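PDB 2EBF: dermonecrotic toxin from Pasteurella multocida, which acts as a potent mitogen and osteolytic toxin that induces bone resorption and is associated with severe, progressive atrophic rhinitis in pigs. Local coordinates for residues 310-313 against 314-318; 179-182 against 183-186. All coordinates share one frame; numbering follows the deposited sequence.

Contact 1 (310-313 against 314-318). With GLC (alpha-D-glucopyranose), chain B.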
loop_
_atom_site.group_PDB
_atom_site.type_symbol
_atom_site.label_atom_id
_atom_site.label_comp_id
_atom_site.label_asym_id
_atom_site.label_seq_id
_atom_site.Cartn_x
_atom_site.Cartn_y
_atom_site.Cartn_z
ATOM N N ALA A 310 22.733 4.314 -2.497
ATOM C CA ALA A 310 21.783 5.067 -1.687
ATOM C C ALA A 310 22.346 5.344 -0.296
ATOM O O ALA A 310 23.077 4.519 0.260
ATOM C CB ALA A 310 20.436 4.332 -1.596
ATOM N N THR A 311 22.031 6.513 0.255
ATOM C CA THR A 311 22.220 6.715 1.681
ATOM C C THR A 311 21.254 5.774 2.383
ATOM O O THR A 311 20.194 5.470 1.837
ATOM C CB THR A 311 21.905 8.157 2.110
ATOM O OG1 THR A 311 22.177 8.308 3.508
ATOM C CG2 THR A 311 20.469 8.488 1.868
ATOM N N ARG A 312 21.606 5.314 3.580
ATOM C CA ARG A 312 20.707 4.411 4.307
ATOM C C ARG A 312 19.356 5.074 4.541
ATOM O O ARG A 312 18.319 4.417 4.523
ATOM C CB ARG A 312 21.315 3.939 5.630
ATOM C CG ARG A 312 20.347 3.099 6.487
ATOM C CD ARG A 312 19.680 1.966 5.692
ATOM N NE ARG A 312 20.430 0.738 5.836
ATOM C CZ ARG A 312 19.985 -0.385 6.401
ATOM N NH1 ARG A 312 18.737 -0.507 6.846
ATOM N NH2 ARG A 312 20.811 -1.411 6.485
ATOM N N ASN A 313 19.379 6.386 4.735
ATOM C CA ASN A 313 18.167 7.148 4.964
ATOM C C ASN A 313 17.215 7.158 3.775
ATOM O O ASN A 313 16.006 6.979 3.938
ATOM C CB ASN A 313 18.532 8.577 5.333
ATOM C CG ASN A 313 18.005 8.966 6.683
ATOM O OD1 ASN A 313 16.993 9.678 6.789
ATOM N ND2 ASN A 313 18.663 8.477 7.739
ATOM N N PHE A 314 17.767 7.392 2.581
ATOM C CA PHE A 314 16.992 7.385 1.346
ATOM C C PHE A 314 16.503 5.968 1.061
ATOM O O PHE A 314 15.359 5.766 0.663
ATOM C CB PHE A 314 17.838 7.905 0.175
ATOM C CG PHE A 314 17.137 7.864 -1.153
ATOM C CD1 PHE A 314 16.098 8.738 -1.434
ATOM C CD2 PHE A 314 17.524 6.953 -2.128
ATOM C CE1 PHE A 314 15.445 8.705 -2.674
ATOM C CE2 PHE A 314 16.876 6.909 -3.367
ATOM C CZ PHE A 314 15.840 7.787 -3.635
ATOM N N PHE A 315 17.390 5.002 1.275
ATOM C CA PHE A 315 17.056 3.584 1.128
ATOM C C PHE A 315 15.832 3.216 1.982
ATOM O O PHE A 315 14.843 2.714 1.458
ATOM C CB PHE A 315 18.277 2.723 1.488
ATOM C CG PHE A 315 18.083 1.250 1.237
ATOM C CD1 PHE A 315 18.428 0.685 0.004
ATOM C CD2 PHE A 315 17.574 0.423 2.235
ATOM C CE1 PHE A 315 18.254 -0.700 -0.224
ATOM C CE2 PHE A 315 17.392 -0.965 2.008
ATOM C CZ PHE A 315 17.744 -1.508 0.781
ATOM N N ASN A 316 15.892 3.495 3.282
ATOM C CA ASN A 316 14.772 3.207 4.197
ATOM C C ASN A 316 13.465 3.884 3.799
ATOM O O ASN A 316 12.398 3.277 3.848
ATOM C CB ASN A 316 15.140 3.600 5.632
ATOM C CG ASN A 316 16.153 2.668 6.246
ATOM O OD1 ASN A 316 16.441 1.603 5.699
ATOM N ND2 ASN A 316 16.693 3.055 7.403
ATOM N N THR A 317 13.555 5.147 3.399
ATOM C CA THR A 317 12.384 5.906 2.969
ATOM C C THR A 317 11.739 5.291 1.730
ATOM O O THR A 317 10.514 5.204 1.633
ATOM C CB THR A 317 12.771 7.352 2.686
ATOM O OG1 THR A 317 13.175 7.957 3.917
ATOM C CG2 THR A 317 11.596 8.134 2.070
ATOM N N LEU A 318 12.581 4.874 0.788
ATOM C CA LEU A 318 12.135 4.245 -0.437
ATOM C C LEU A 318 11.419 2.927 -0.135
ATOM O O LEU A 318 10.367 2.648 -0.694
ATOM C CB LEU A 318 13.346 3.995 -1.324
ATOM C CG LEU A 318 13.249 4.071 -2.848
ATOM C CD1 LEU A 318 12.537 5.338 -3.340
ATOM C CD2 LEU A 318 14.663 3.993 -3.407
HETATM C C1 GLC B . 26.790 -0.310 5.019
HETATM C C2 GLC B . 27.595 0.775 5.743
HETATM C C3 GLC B . 27.602 0.513 7.252
HETATM C C4 GLC B . 26.174 0.369 7.790
HETATM C C5 GLC B . 25.353 -0.652 6.982
HETATM C C6 GLC B . 23.870 -0.643 7.372
HETATM O O1 GLC B . 27.469 -1.563 5.137
HETATM O O2 GLC B . 28.941 0.845 5.243
HETATM O O3 GLC B . 28.258 1.595 7.920
HETATM O O4 GLC B . 26.214 0.023 9.177
HETATM O O5 GLC B . 25.461 -0.412 5.569
HETATM O O6 GLC B . 23.219 0.581 6.985
#
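Arg-312 and Asn-316 sit one turn apart at the start of helix 312-333 and meet through both backbone and side chain. The backbone bonds are those of a first alpha-helical turn. Thr-311, at the N-cap position, offers its carbonyl to Phe-315 N, with 2.9 Å between Thr-311 O and Phe-315 N. The same i to i+4 spacing follows from Arg-312 O to Asn-316 N (2.9 Å) and from Asn-313 O to Thr-317 N (3.1 Å).

The polar side-chain contact is looser. Arg-312 first leaves the helix with CG anti to its backbone N, then bends about CB-CG (chi2 50°) and again about CG-CD, which carries the guanidinium back alongside Asn-316. Its NH1 gives Asn-316 OD1 a weak hydrogen bond of 3.3 Å at 156°. The oxygen lies at the edge of the guanidinium, near its plane, while the amide plane stands 85° to that group. On the glycan, the glucose O6 comes obliquely to the guanidinium, 3.0 Å from Arg-312 NE. Beyond the helix, Glu-100 forms a salt bridge with NH2 and Phe-188 a cation-pi contact with the same guanidinium.

In the apolar packing, Thr-311 CG2 presses across Phe-314 CB at 3.2 Å, beside Ala-310, where the preceding helix gives up helical geometry. The Ala-310 methyl meets the edge of the Phe-314 ring, 4.0 Å from CB to CD2, and Phe-315, 4.1 Å between the two CB atoms. Phe-314 and Phe-315 make edge-to-face contacts with Tyr-205 and Phe-188, respectively.

With Asn-316 accepting only a weak bond, the guanidinium is probably oriented chiefly by Glu-100 and Phe-188, an anchorage consistent with Arg-312 presenting NE toward the sugar in this glycan pocket.

Contact 2 (179-182 against 183-186)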
loop_
_atom_site.group_PDB
_atom_site.type_symbol
_atom_site.label_atom_id
_atom_site.label_comp_id
_atom_site.label_asym_id
_atom_site.label_seq_id
_atom_site.Cartn_x
_atom_site.Cartn_y
_atom_site.Cartn_z
ATOM N N LEU A 179 9.811 -9.164 -2.081
ATOM C CA LEU A 179 10.825 -10.156 -2.463
ATOM C C LEU A 179 11.413 -9.942 -3.857
ATOM O O LEU A 179 12.570 -10.290 -4.116
ATOM C CB LEU A 179 10.244 -11.573 -2.372
ATOM C CG LEU A 179 9.945 -12.151 -0.985
ATOM C CD1 LEU A 179 9.307 -13.536 -1.133
ATOM C CD2 LEU A 179 11.201 -12.236 -0.133
ATOM N N GLN A 180 10.611 -9.392 -4.757
ATOM C CA GLN A 180 11.060 -9.128 -6.120
ATOM C C GLN A 180 11.618 -7.716 -6.303
ATOM O O GLN A 180 12.366 -7.464 -7.238
ATOM C CB GLN A 180 9.936 -9.420 -7.136
ATOM C CG GLN A 180 8.695 -8.512 -7.034
ATOM C CD GLN A 180 8.895 -7.145 -7.677
ATOM O OE1 GLN A 180 9.393 -7.039 -8.813
ATOM N NE2 GLN A 180 8.512 -6.087 -6.956
ATOM N N ASP A 181 11.253 -6.797 -5.417
ATOM C CA ASP A 181 11.663 -5.404 -5.562
ATOM C C ASP A 181 13.187 -5.215 -5.477
ATOM O O ASP A 181 13.822 -5.679 -4.535
ATOM C CB ASP A 181 10.930 -4.536 -4.543
ATOM C CG ASP A 181 11.228 -3.070 -4.711
ATOM O OD1 ASP A 181 12.252 -2.626 -4.165
ATOM O OD2 ASP A 181 10.436 -2.356 -5.368
ATOM N N THR A 182 13.769 -4.542 -6.472
ATOM C CA THR A 182 15.239 -4.415 -6.551
ATOM C C THR A 182 15.872 -3.592 -5.424
ATOM O O THR A 182 17.096 -3.625 -5.238
ATOM C CB THR A 182 15.725 -3.870 -7.917
ATOM O OG1 THR A 182 15.291 -2.515 -8.087
ATOM C CG2 THR A 182 15.201 -4.733 -9.065
ATOM N N VAL A 183 15.043 -2.864 -4.676
ATOM C CA VAL A 183 15.525 -2.106 -3.527
ATOM C C VAL A 183 15.258 -2.892 -2.243
ATOM O O VAL A 183 16.192 -3.239 -1.520
ATOM C CB VAL A 183 14.907 -0.693 -3.471
ATOM C CG1 VAL A 183 15.264 0.018 -2.164
ATOM C CG2 VAL A 183 15.359 0.127 -4.685
ATOM N N ILE A 184 13.989 -3.199 -1.986
ATOM C CA ILE A 184 13.588 -3.831 -0.726
ATOM C C ILE A 184 14.321 -5.152 -0.487
ATOM O O ILE A 184 14.720 -5.451 0.645
ATOM C CB ILE A 184 12.046 -4.076 -0.659
ATOM C CG1 ILE A 184 11.258 -2.789 -0.925
ATOM C CG2 ILE A 184 11.648 -4.681 0.699
ATOM C CD1 ILE A 184 9.755 -3.017 -1.169
ATOM N N SER A 185 14.498 -5.946 -1.543
ATOM C CA SER A 185 15.074 -7.276 -1.380
ATOM C C SER A 185 16.605 -7.309 -1.418
ATOM O O SER A 185 17.200 -8.377 -1.298
ATOM C CB SER A 185 14.527 -8.231 -2.447
ATOM O OG SER A 185 15.038 -7.894 -3.729
ATOM N N ALA A 186 17.235 -6.156 -1.602
ATOM C CA ALA A 186 18.686 -6.097 -1.770
ATOM C C ALA A 186 19.400 -5.875 -0.434
ATOM O O ALA A 186 19.086 -4.926 0.283
ATOM C CB ALA A 186 19.058 -4.993 -2.768
#
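Leu-179 meets Ser-185 through its backbone oxygen: Leu-179 O lies 3.3 Å from Ser-185 CB, so the last turn of helix 171-180 rests against the returning chain.

Asp-181 is where the chain leaves helical geometry, and it carries most of the bonding. With CG anti to the backbone N (chi1 -176°), its carboxylate swings forward over the two peptide nitrogens that follow Thr-182. OD1 takes both: Ile-184 N at 2.8 Å, almost straight at 169° and on the anti side close to the carboxylate plane, and Val-183 N, also 2.8 Å from OD1 but reaching it from well above that plane. The backbone oxygen of Asp-181 is likewise doubly used. Ser-185 N donates to Asp-181 O over 3.1 Å, and Ser-185 OG donates to the same oxygen over 2.7 Å, the two donors lying on opposite faces of the carbonyl plane. Ser-185 brings its hydroxyl there by setting OG between its own backbone N and carbonyl carbon (chi1 70°). An aspartate whose side-chain oxygen binds the second and third following N-H groups, while its carbonyl binds the fourth, defines an Asx motif, and here it reverses the chain after the helix, within the C2 domain of the toxin's C-terminal region. The second carboxylate oxygen, OD2, forms a salt bridge with Arg-322 of helix 312-333. Crossing the carboxylate arm at about a right angle, Ile-184 packs its CG1 3.4 Å from Asp-181 OD1.

At Thr-182 the contact passes to the backbone again. Thr-182 O lies 3.4 Å from Ala-186 CB, at the end of the type I beta turn from Val-183 to Ala-186, which is closed by Ala-186 N bonding to Val-183 O.

Contacts 1 and 2 are both partly buried and abut: Phe-315 CZ of contact 1 lies 3.3 Å from Val-183 O of contact 2, and Leu-318 CD2 lies 4.1 Å from Val-183 CG2. Helix 312-333 is common ground, since contact 1 starts it and contact 2 is tied to it further along. Their bonding reflects their places. Residues 310-318 enter a helix, leaving an arginine to face the glycan, whereas 179-186 leave one, and a buried aspartate gathers the loop's N-H groups. Hydrophobic burial falls on Ala-310 and Phe-315 in one, Val-183 and Ile-184 in the other; Asn-313, Thr-317, Leu-179 and Thr-182 are exposed.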